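Local coordinates for protein CrataBL (Crataeva tapia, PDB 4IHZ) that binds glucose and N-acetylglucosamine as a haemagglutinating lectin and inhibits factor Xa and, more weakly, trypsin, at residues A[33-38]-A[89-94]; A[110-115]-A[123-128]. All coordinates share one frame; numbering follows the deposited sequence. Where two conformers were deposited one is given.

Contact 1: residues A[33-38]-A[89-94]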
# COMPACT_ATOMS: atom_id res chain seq x y z
N CYS A 33 -4.48 8.00 4.53
CA CYS A 33 -4.20 7.59 5.90
C CYS A 33 -2.79 8.03 6.25
O CYS A 33 -1.88 7.21 6.26
CB CYS A 33 -4.29 6.08 6.04
SG CYS A 33 -5.96 5.42 5.72
N PRO A 34 -2.62 9.32 6.56
CA PRO A 34 -1.29 9.86 6.82
C PRO A 34 -0.63 9.27 8.06
O PRO A 34 0.58 9.32 8.16
CB PRO A 34 -1.52 11.36 7.00
CG PRO A 34 -2.97 11.53 7.12
CD PRO A 34 -3.67 10.36 6.57
N LEU A 35 -1.43 8.72 8.99
CA LEU A 35 -0.87 8.20 10.25
C LEU A 35 -1.71 7.05 10.78
O LEU A 35 -2.43 7.18 11.76
CB LEU A 35 -0.77 9.32 11.28
CG LEU A 35 0.25 8.98 12.38
CD1 LEU A 35 1.62 9.46 11.96
CD2 LEU A 35 -0.18 9.67 13.67
N ASP A 36 -1.56 5.90 10.13
CA ASP A 36 -2.40 4.75 10.44
C ASP A 36 -1.68 3.96 11.54
O ASP A 36 -0.84 3.12 11.26
CB ASP A 36 -2.61 3.91 9.19
CG ASP A 36 -3.64 2.80 9.39
OD1 ASP A 36 -4.70 3.06 10.01
OD2 ASP A 36 -3.39 1.65 8.92
N LEU A 37 -2.03 4.28 12.78
CA LEU A 37 -1.39 3.69 13.95
C LEU A 37 -1.71 2.22 14.10
O LEU A 37 -2.69 1.73 13.53
CB LEU A 37 -1.87 4.42 15.22
CG LEU A 37 -1.56 5.90 15.25
CD1 LEU A 37 -2.35 6.42 16.45
CD2 LEU A 37 -0.06 6.19 15.40
N ILE A 38 -0.91 1.52 14.91
CA ILE A 38 -1.21 0.14 15.25
C ILE A 38 -1.69 0.21 16.70
O ILE A 38 -0.89 0.53 17.60
CB ILE A 38 0.07 -0.75 15.18
CG1 ILE A 38 0.69 -0.76 13.77
CG2 ILE A 38 -0.24 -2.19 15.66
CD1 ILE A 38 -0.25 -1.26 12.70
N LYS A 89 6.72 6.89 11.77
CA LYS A 89 6.53 8.28 11.37
C LYS A 89 6.58 9.15 12.59
O LYS A 89 6.34 8.69 13.70
CB LYS A 89 5.19 8.49 10.65
CG LYS A 89 5.07 7.68 9.33
CD LYS A 89 3.77 7.98 8.62
CE LYS A 89 3.60 7.17 7.36
NZ LYS A 89 2.41 7.66 6.57
N SER A 90 6.93 10.42 12.38
CA SER A 90 6.91 11.39 13.48
C SER A 90 5.51 11.97 13.59
O SER A 90 4.85 12.20 12.55
CB SER A 90 7.93 12.50 13.22
OG SER A 90 7.61 13.16 12.01
N SER A 91 5.02 12.19 14.81
CA SER A 91 3.69 12.77 15.04
C SER A 91 3.70 13.72 16.23
O SER A 91 3.87 13.28 17.37
CB SER A 91 2.63 11.68 15.32
OG SER A 91 1.40 12.32 15.62
N SER A 92 3.49 15.02 16.00
CA SER A 92 3.53 15.94 17.15
C SER A 92 2.34 15.69 18.09
O SER A 92 2.46 15.82 19.32
CB SER A 92 3.64 17.42 16.73
OG SER A 92 2.47 17.84 16.07
N ILE A 93 1.20 15.30 17.52
CA ILE A 93 -0.02 14.99 18.28
C ILE A 93 0.26 13.85 19.27
O ILE A 93 -0.27 13.83 20.37
CB ILE A 93 -1.19 14.54 17.33
CG1 ILE A 93 -1.53 15.64 16.32
CG2 ILE A 93 -2.43 14.12 18.14
CD1 ILE A 93 -2.71 16.55 16.65
N HIS A 94 1.13 12.93 18.87
CA HIS A 94 1.48 11.80 19.70
C HIS A 94 2.81 11.96 20.41
O HIS A 94 3.31 11.02 21.02
CB HIS A 94 1.41 10.50 18.85
CG HIS A 94 0.05 10.24 18.31
ND1 HIS A 94 -0.40 10.78 17.12
CD2 HIS A 94 -0.99 9.52 18.81
CE1 HIS A 94 -1.64 10.39 16.90
NE2 HIS A 94 -2.03 9.64 17.92
O HOH W 1 0.47 5.78 7.93
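Lys89 and Pro34 form the direct polar link between 33-38 and 89-94: Lys89 NZ donates to Pro34 O over 2.9 Å. The C=O...N angle is 124° and the ammonium stands 53° above the carbonyl plane. Beyond CG the lysine chain is extended, which carries NZ from strand 87-91 across to the loop. A water adds an indirect link, accepting a hydrogen bond from Lys89 NZ at 3.0 Å, accepting also from Asp36 N and donating to Cys33 O.

In the β-trefoil of this Kunitz-type inhibitor, the loop leading into strand 38-40 meets the second half of strand 87-91 and the turn that follows it toward 96-100. Val98 of strand 96-100 touches both Leu35 and Leu37, and Cys33 is tied to Cys80 by a disulfide.

Van der Waals contacts of the two leucines make up the rest across the interface. The two methyls of Leu35 diverge, CD1 lying 3.9 Å from Lys89 CB while CD2 sits 3.6 Å from His94 CE1. Leu37 meets the imidazole tip to tip, with CD1 3.6 Å from NE2 of His94. Within 89-94, Ser91 OG lies in the ring plane and hydrogen-bonds His94 ND1 at 2.8 Å.

Contact 2: residues A[110-115]-A[123-128]. With SO4 (sulfate ion), chain D.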
# COMPACT_ATOMS: atom_id res chain seq x y z
N SER A 110 11.82 1.10 6.82
CA SER A 110 10.95 -0.10 6.90
C SER A 110 11.44 -1.18 7.85
O SER A 110 10.76 -2.19 8.04
CB SER A 110 10.86 -0.79 5.50
OG SER A 110 12.12 -1.42 5.11
N TRP A 111 12.65 -1.03 8.38
CA TRP A 111 13.30 -2.16 9.03
C TRP A 111 13.00 -2.27 10.52
O TRP A 111 13.24 -1.33 11.32
CB TRP A 111 14.82 -2.08 8.81
CG TRP A 111 15.18 -2.16 7.33
CD1 TRP A 111 15.74 -1.18 6.56
CD2 TRP A 111 14.97 -3.28 6.45
NE1 TRP A 111 15.92 -1.61 5.27
CE2 TRP A 111 15.46 -2.90 5.16
CE3 TRP A 111 14.42 -4.57 6.61
CZ2 TRP A 111 15.43 -3.76 4.05
CZ3 TRP A 111 14.38 -5.43 5.50
CH2 TRP A 111 14.88 -5.01 4.23
N PHE A 112 12.49 -3.44 10.88
CA PHE A 112 12.32 -3.81 12.29
C PHE A 112 13.15 -5.05 12.56
O PHE A 112 13.64 -5.69 11.62
CB PHE A 112 10.84 -4.13 12.56
CG PHE A 112 9.92 -2.95 12.40
CD1 PHE A 112 9.48 -2.25 13.53
CD2 PHE A 112 9.47 -2.55 11.12
CE1 PHE A 112 8.63 -1.18 13.42
CE2 PHE A 112 8.61 -1.46 10.98
CZ PHE A 112 8.17 -0.78 12.11
N ARG A 113 13.27 -5.42 13.83
CA ARG A 113 13.83 -6.72 14.17
C ARG A 113 13.03 -7.30 15.31
O ARG A 113 12.42 -6.56 16.08
CB ARG A 113 15.31 -6.61 14.63
CG ARG A 113 16.19 -6.00 13.56
CD ARG A 113 17.62 -5.83 14.06
NE ARG A 113 18.37 -5.18 12.99
CZ ARG A 113 19.69 -5.05 12.98
NH1 ARG A 113 20.42 -5.52 13.98
NH2 ARG A 113 20.26 -4.44 11.95
N ILE A 114 13.07 -8.63 15.41
CA ILE A 114 12.53 -9.35 16.57
C ILE A 114 13.75 -9.73 17.43
O ILE A 114 14.69 -10.35 16.93
CB ILE A 114 11.80 -10.62 16.15
CG1 ILE A 114 10.59 -10.26 15.29
CG2 ILE A 114 11.34 -11.42 17.40
CD1 ILE A 114 9.88 -11.48 14.63
N GLU A 115 13.74 -9.30 18.69
CA GLU A 115 14.87 -9.63 19.60
C GLU A 115 14.37 -10.35 20.81
O GLU A 115 13.25 -10.10 21.26
CB GLU A 115 15.63 -8.38 20.02
CG GLU A 115 16.32 -7.70 18.83
CD GLU A 115 17.04 -6.41 19.15
OE1 GLU A 115 17.02 -5.95 20.32
OE2 GLU A 115 17.63 -5.83 18.20
N LEU A 123 9.83 -6.23 19.79
CA LEU A 123 10.06 -5.62 18.48
C LEU A 123 10.91 -4.38 18.66
O LEU A 123 10.78 -3.63 19.66
CB LEU A 123 8.73 -5.21 17.83
CG LEU A 123 7.77 -6.34 17.50
CD1 LEU A 123 6.53 -5.66 16.83
CD2 LEU A 123 8.40 -7.33 16.58
N VAL A 124 11.82 -4.15 17.70
CA VAL A 124 12.61 -2.93 17.69
C VAL A 124 12.50 -2.36 16.28
O VAL A 124 12.25 -3.09 15.32
CB VAL A 124 14.11 -3.19 18.08
CG1 VAL A 124 14.18 -3.90 19.44
CG2 VAL A 124 14.80 -3.99 16.99
N HIS A 125 12.69 -1.06 16.16
CA HIS A 125 12.73 -0.46 14.82
C HIS A 125 14.14 0.06 14.64
O HIS A 125 14.70 0.63 15.57
CB HIS A 125 11.73 0.68 14.70
CG HIS A 125 11.76 1.33 13.35
ND1 HIS A 125 12.35 2.55 13.13
CD2 HIS A 125 11.32 0.89 12.14
CE1 HIS A 125 12.26 2.86 11.85
NE2 HIS A 125 11.66 1.86 11.22
N CYS A 126 14.69 -0.10 13.44
CA CYS A 126 16.11 0.18 13.22
C CYS A 126 16.20 1.21 12.13
O CYS A 126 16.08 0.87 10.96
CB CYS A 126 16.85 -1.09 12.82
SG CYS A 126 16.71 -2.40 14.06
N PRO A 127 16.40 2.47 12.52
CA PRO A 127 16.58 3.49 11.51
C PRO A 127 17.68 3.06 10.51
O PRO A 127 18.76 2.60 10.90
CB PRO A 127 16.93 4.73 12.34
CG PRO A 127 16.35 4.43 13.70
CD PRO A 127 16.64 2.99 13.88
N ARG A 128 17.34 3.16 9.23
CA ARG A 128 18.21 2.77 8.12
C ARG A 128 18.65 1.29 8.08
O ARG A 128 19.61 0.93 7.38
CB ARG A 128 19.42 3.70 8.08
CG ARG A 128 19.00 5.16 8.14
CD ARG A 128 20.22 6.04 8.06
NE ARG A 128 19.96 7.36 8.61
CZ ARG A 128 20.09 7.68 9.90
NH1 ARG A 128 20.49 6.78 10.79
NH2 ARG A 128 19.84 8.92 10.28
S SO4 D . 22.19 8.85 13.82
O1 SO4 D . 21.76 10.20 13.47
O2 SO4 D . 23.50 8.61 13.21
O3 SO4 D . 22.29 8.70 15.27
O4 SO4 D . 21.22 7.89 13.29
O HOH W 2 14.07 1.44 9.23
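His125 sets its CG anti to the backbone N (chi1 179°), while Phe112 carries CG anti to its carbonyl carbon, and their rings meet edge-to-face on one side of the β-hairpin 112-117/120-125, within the β-trefoil. The planes stand at 65°, and His125 CD2 lies over the centre of the phenyl face, 3.6 Å from Phe112 CZ. The same CD2 of His125 comes within 3.0 Å of Trp111 O, a close approach of a ring carbon to a carbonyl oxygen. The polar end of the imidazole is held by Gly109, whose O bonds NE2.

The strands run antiparallel, with short axes at 149°. Arg113 and Val124 are the hydrogen-bonded pair: Arg113 N gives to Val124 O at 2.9 Å, and Val124 N returns a bond to Arg113 O. Phe112-His125 and Ile114-Leu123 are the flanking non-hydrogen-bonded pairs. Past Phe112-His125, Cys126 N donates to Trp111 O at 2.8 Å, nearly straight, and a water accepts from Trp111 N and donates to Cys126 O.

On the face with Phe112 and His125, Ile114 and Leu123 lie side by side, pointing the same way. Along the other edge of strand 112-117 the backbone of Phe112 bonds to Leu69, whose side chain also touches Phe112 and Ile114. The reverse face carries Val124, whose CG2 rests 3.6 Å from Arg113 CB; the carboxylate of Glu115 also reaches the valine methyls. Arg113, extended from CG to NE, passes the disulfide sulfur of Cys126, bonded to Cys133, and its NE donates to Asn68 OD1. Farther out, Arg128 holds a sulfate, probably from the crystallisation liquor, with NH1 2.8 Å from sulfate O4 in the guanidinium plane.

From the N terminus, the chain passes strands 8-12 and 19-21 and helix 22-26 before entering 33-38; contact 1 closes at 89-94, after 50 residues that include the rest of strand 38-40, strands 52-55 and 69-72, and the start of 87-91. Contact 2 then opens at 110-115 and closes at 123-128, after 7 residues that finish one strand, turn and begin the other. The two are in series, neither nested nor crossed. The centres of contacts 1 and 2 lie about 18 Å apart, their nearest atoms about 7 Å. Contact 1 joins a loop to a distant hairpin, whereas contact 2 pairs neighbouring strands bordering the four-stranded sheet. Strand 69-72, inside the first loop, packs against contact 2.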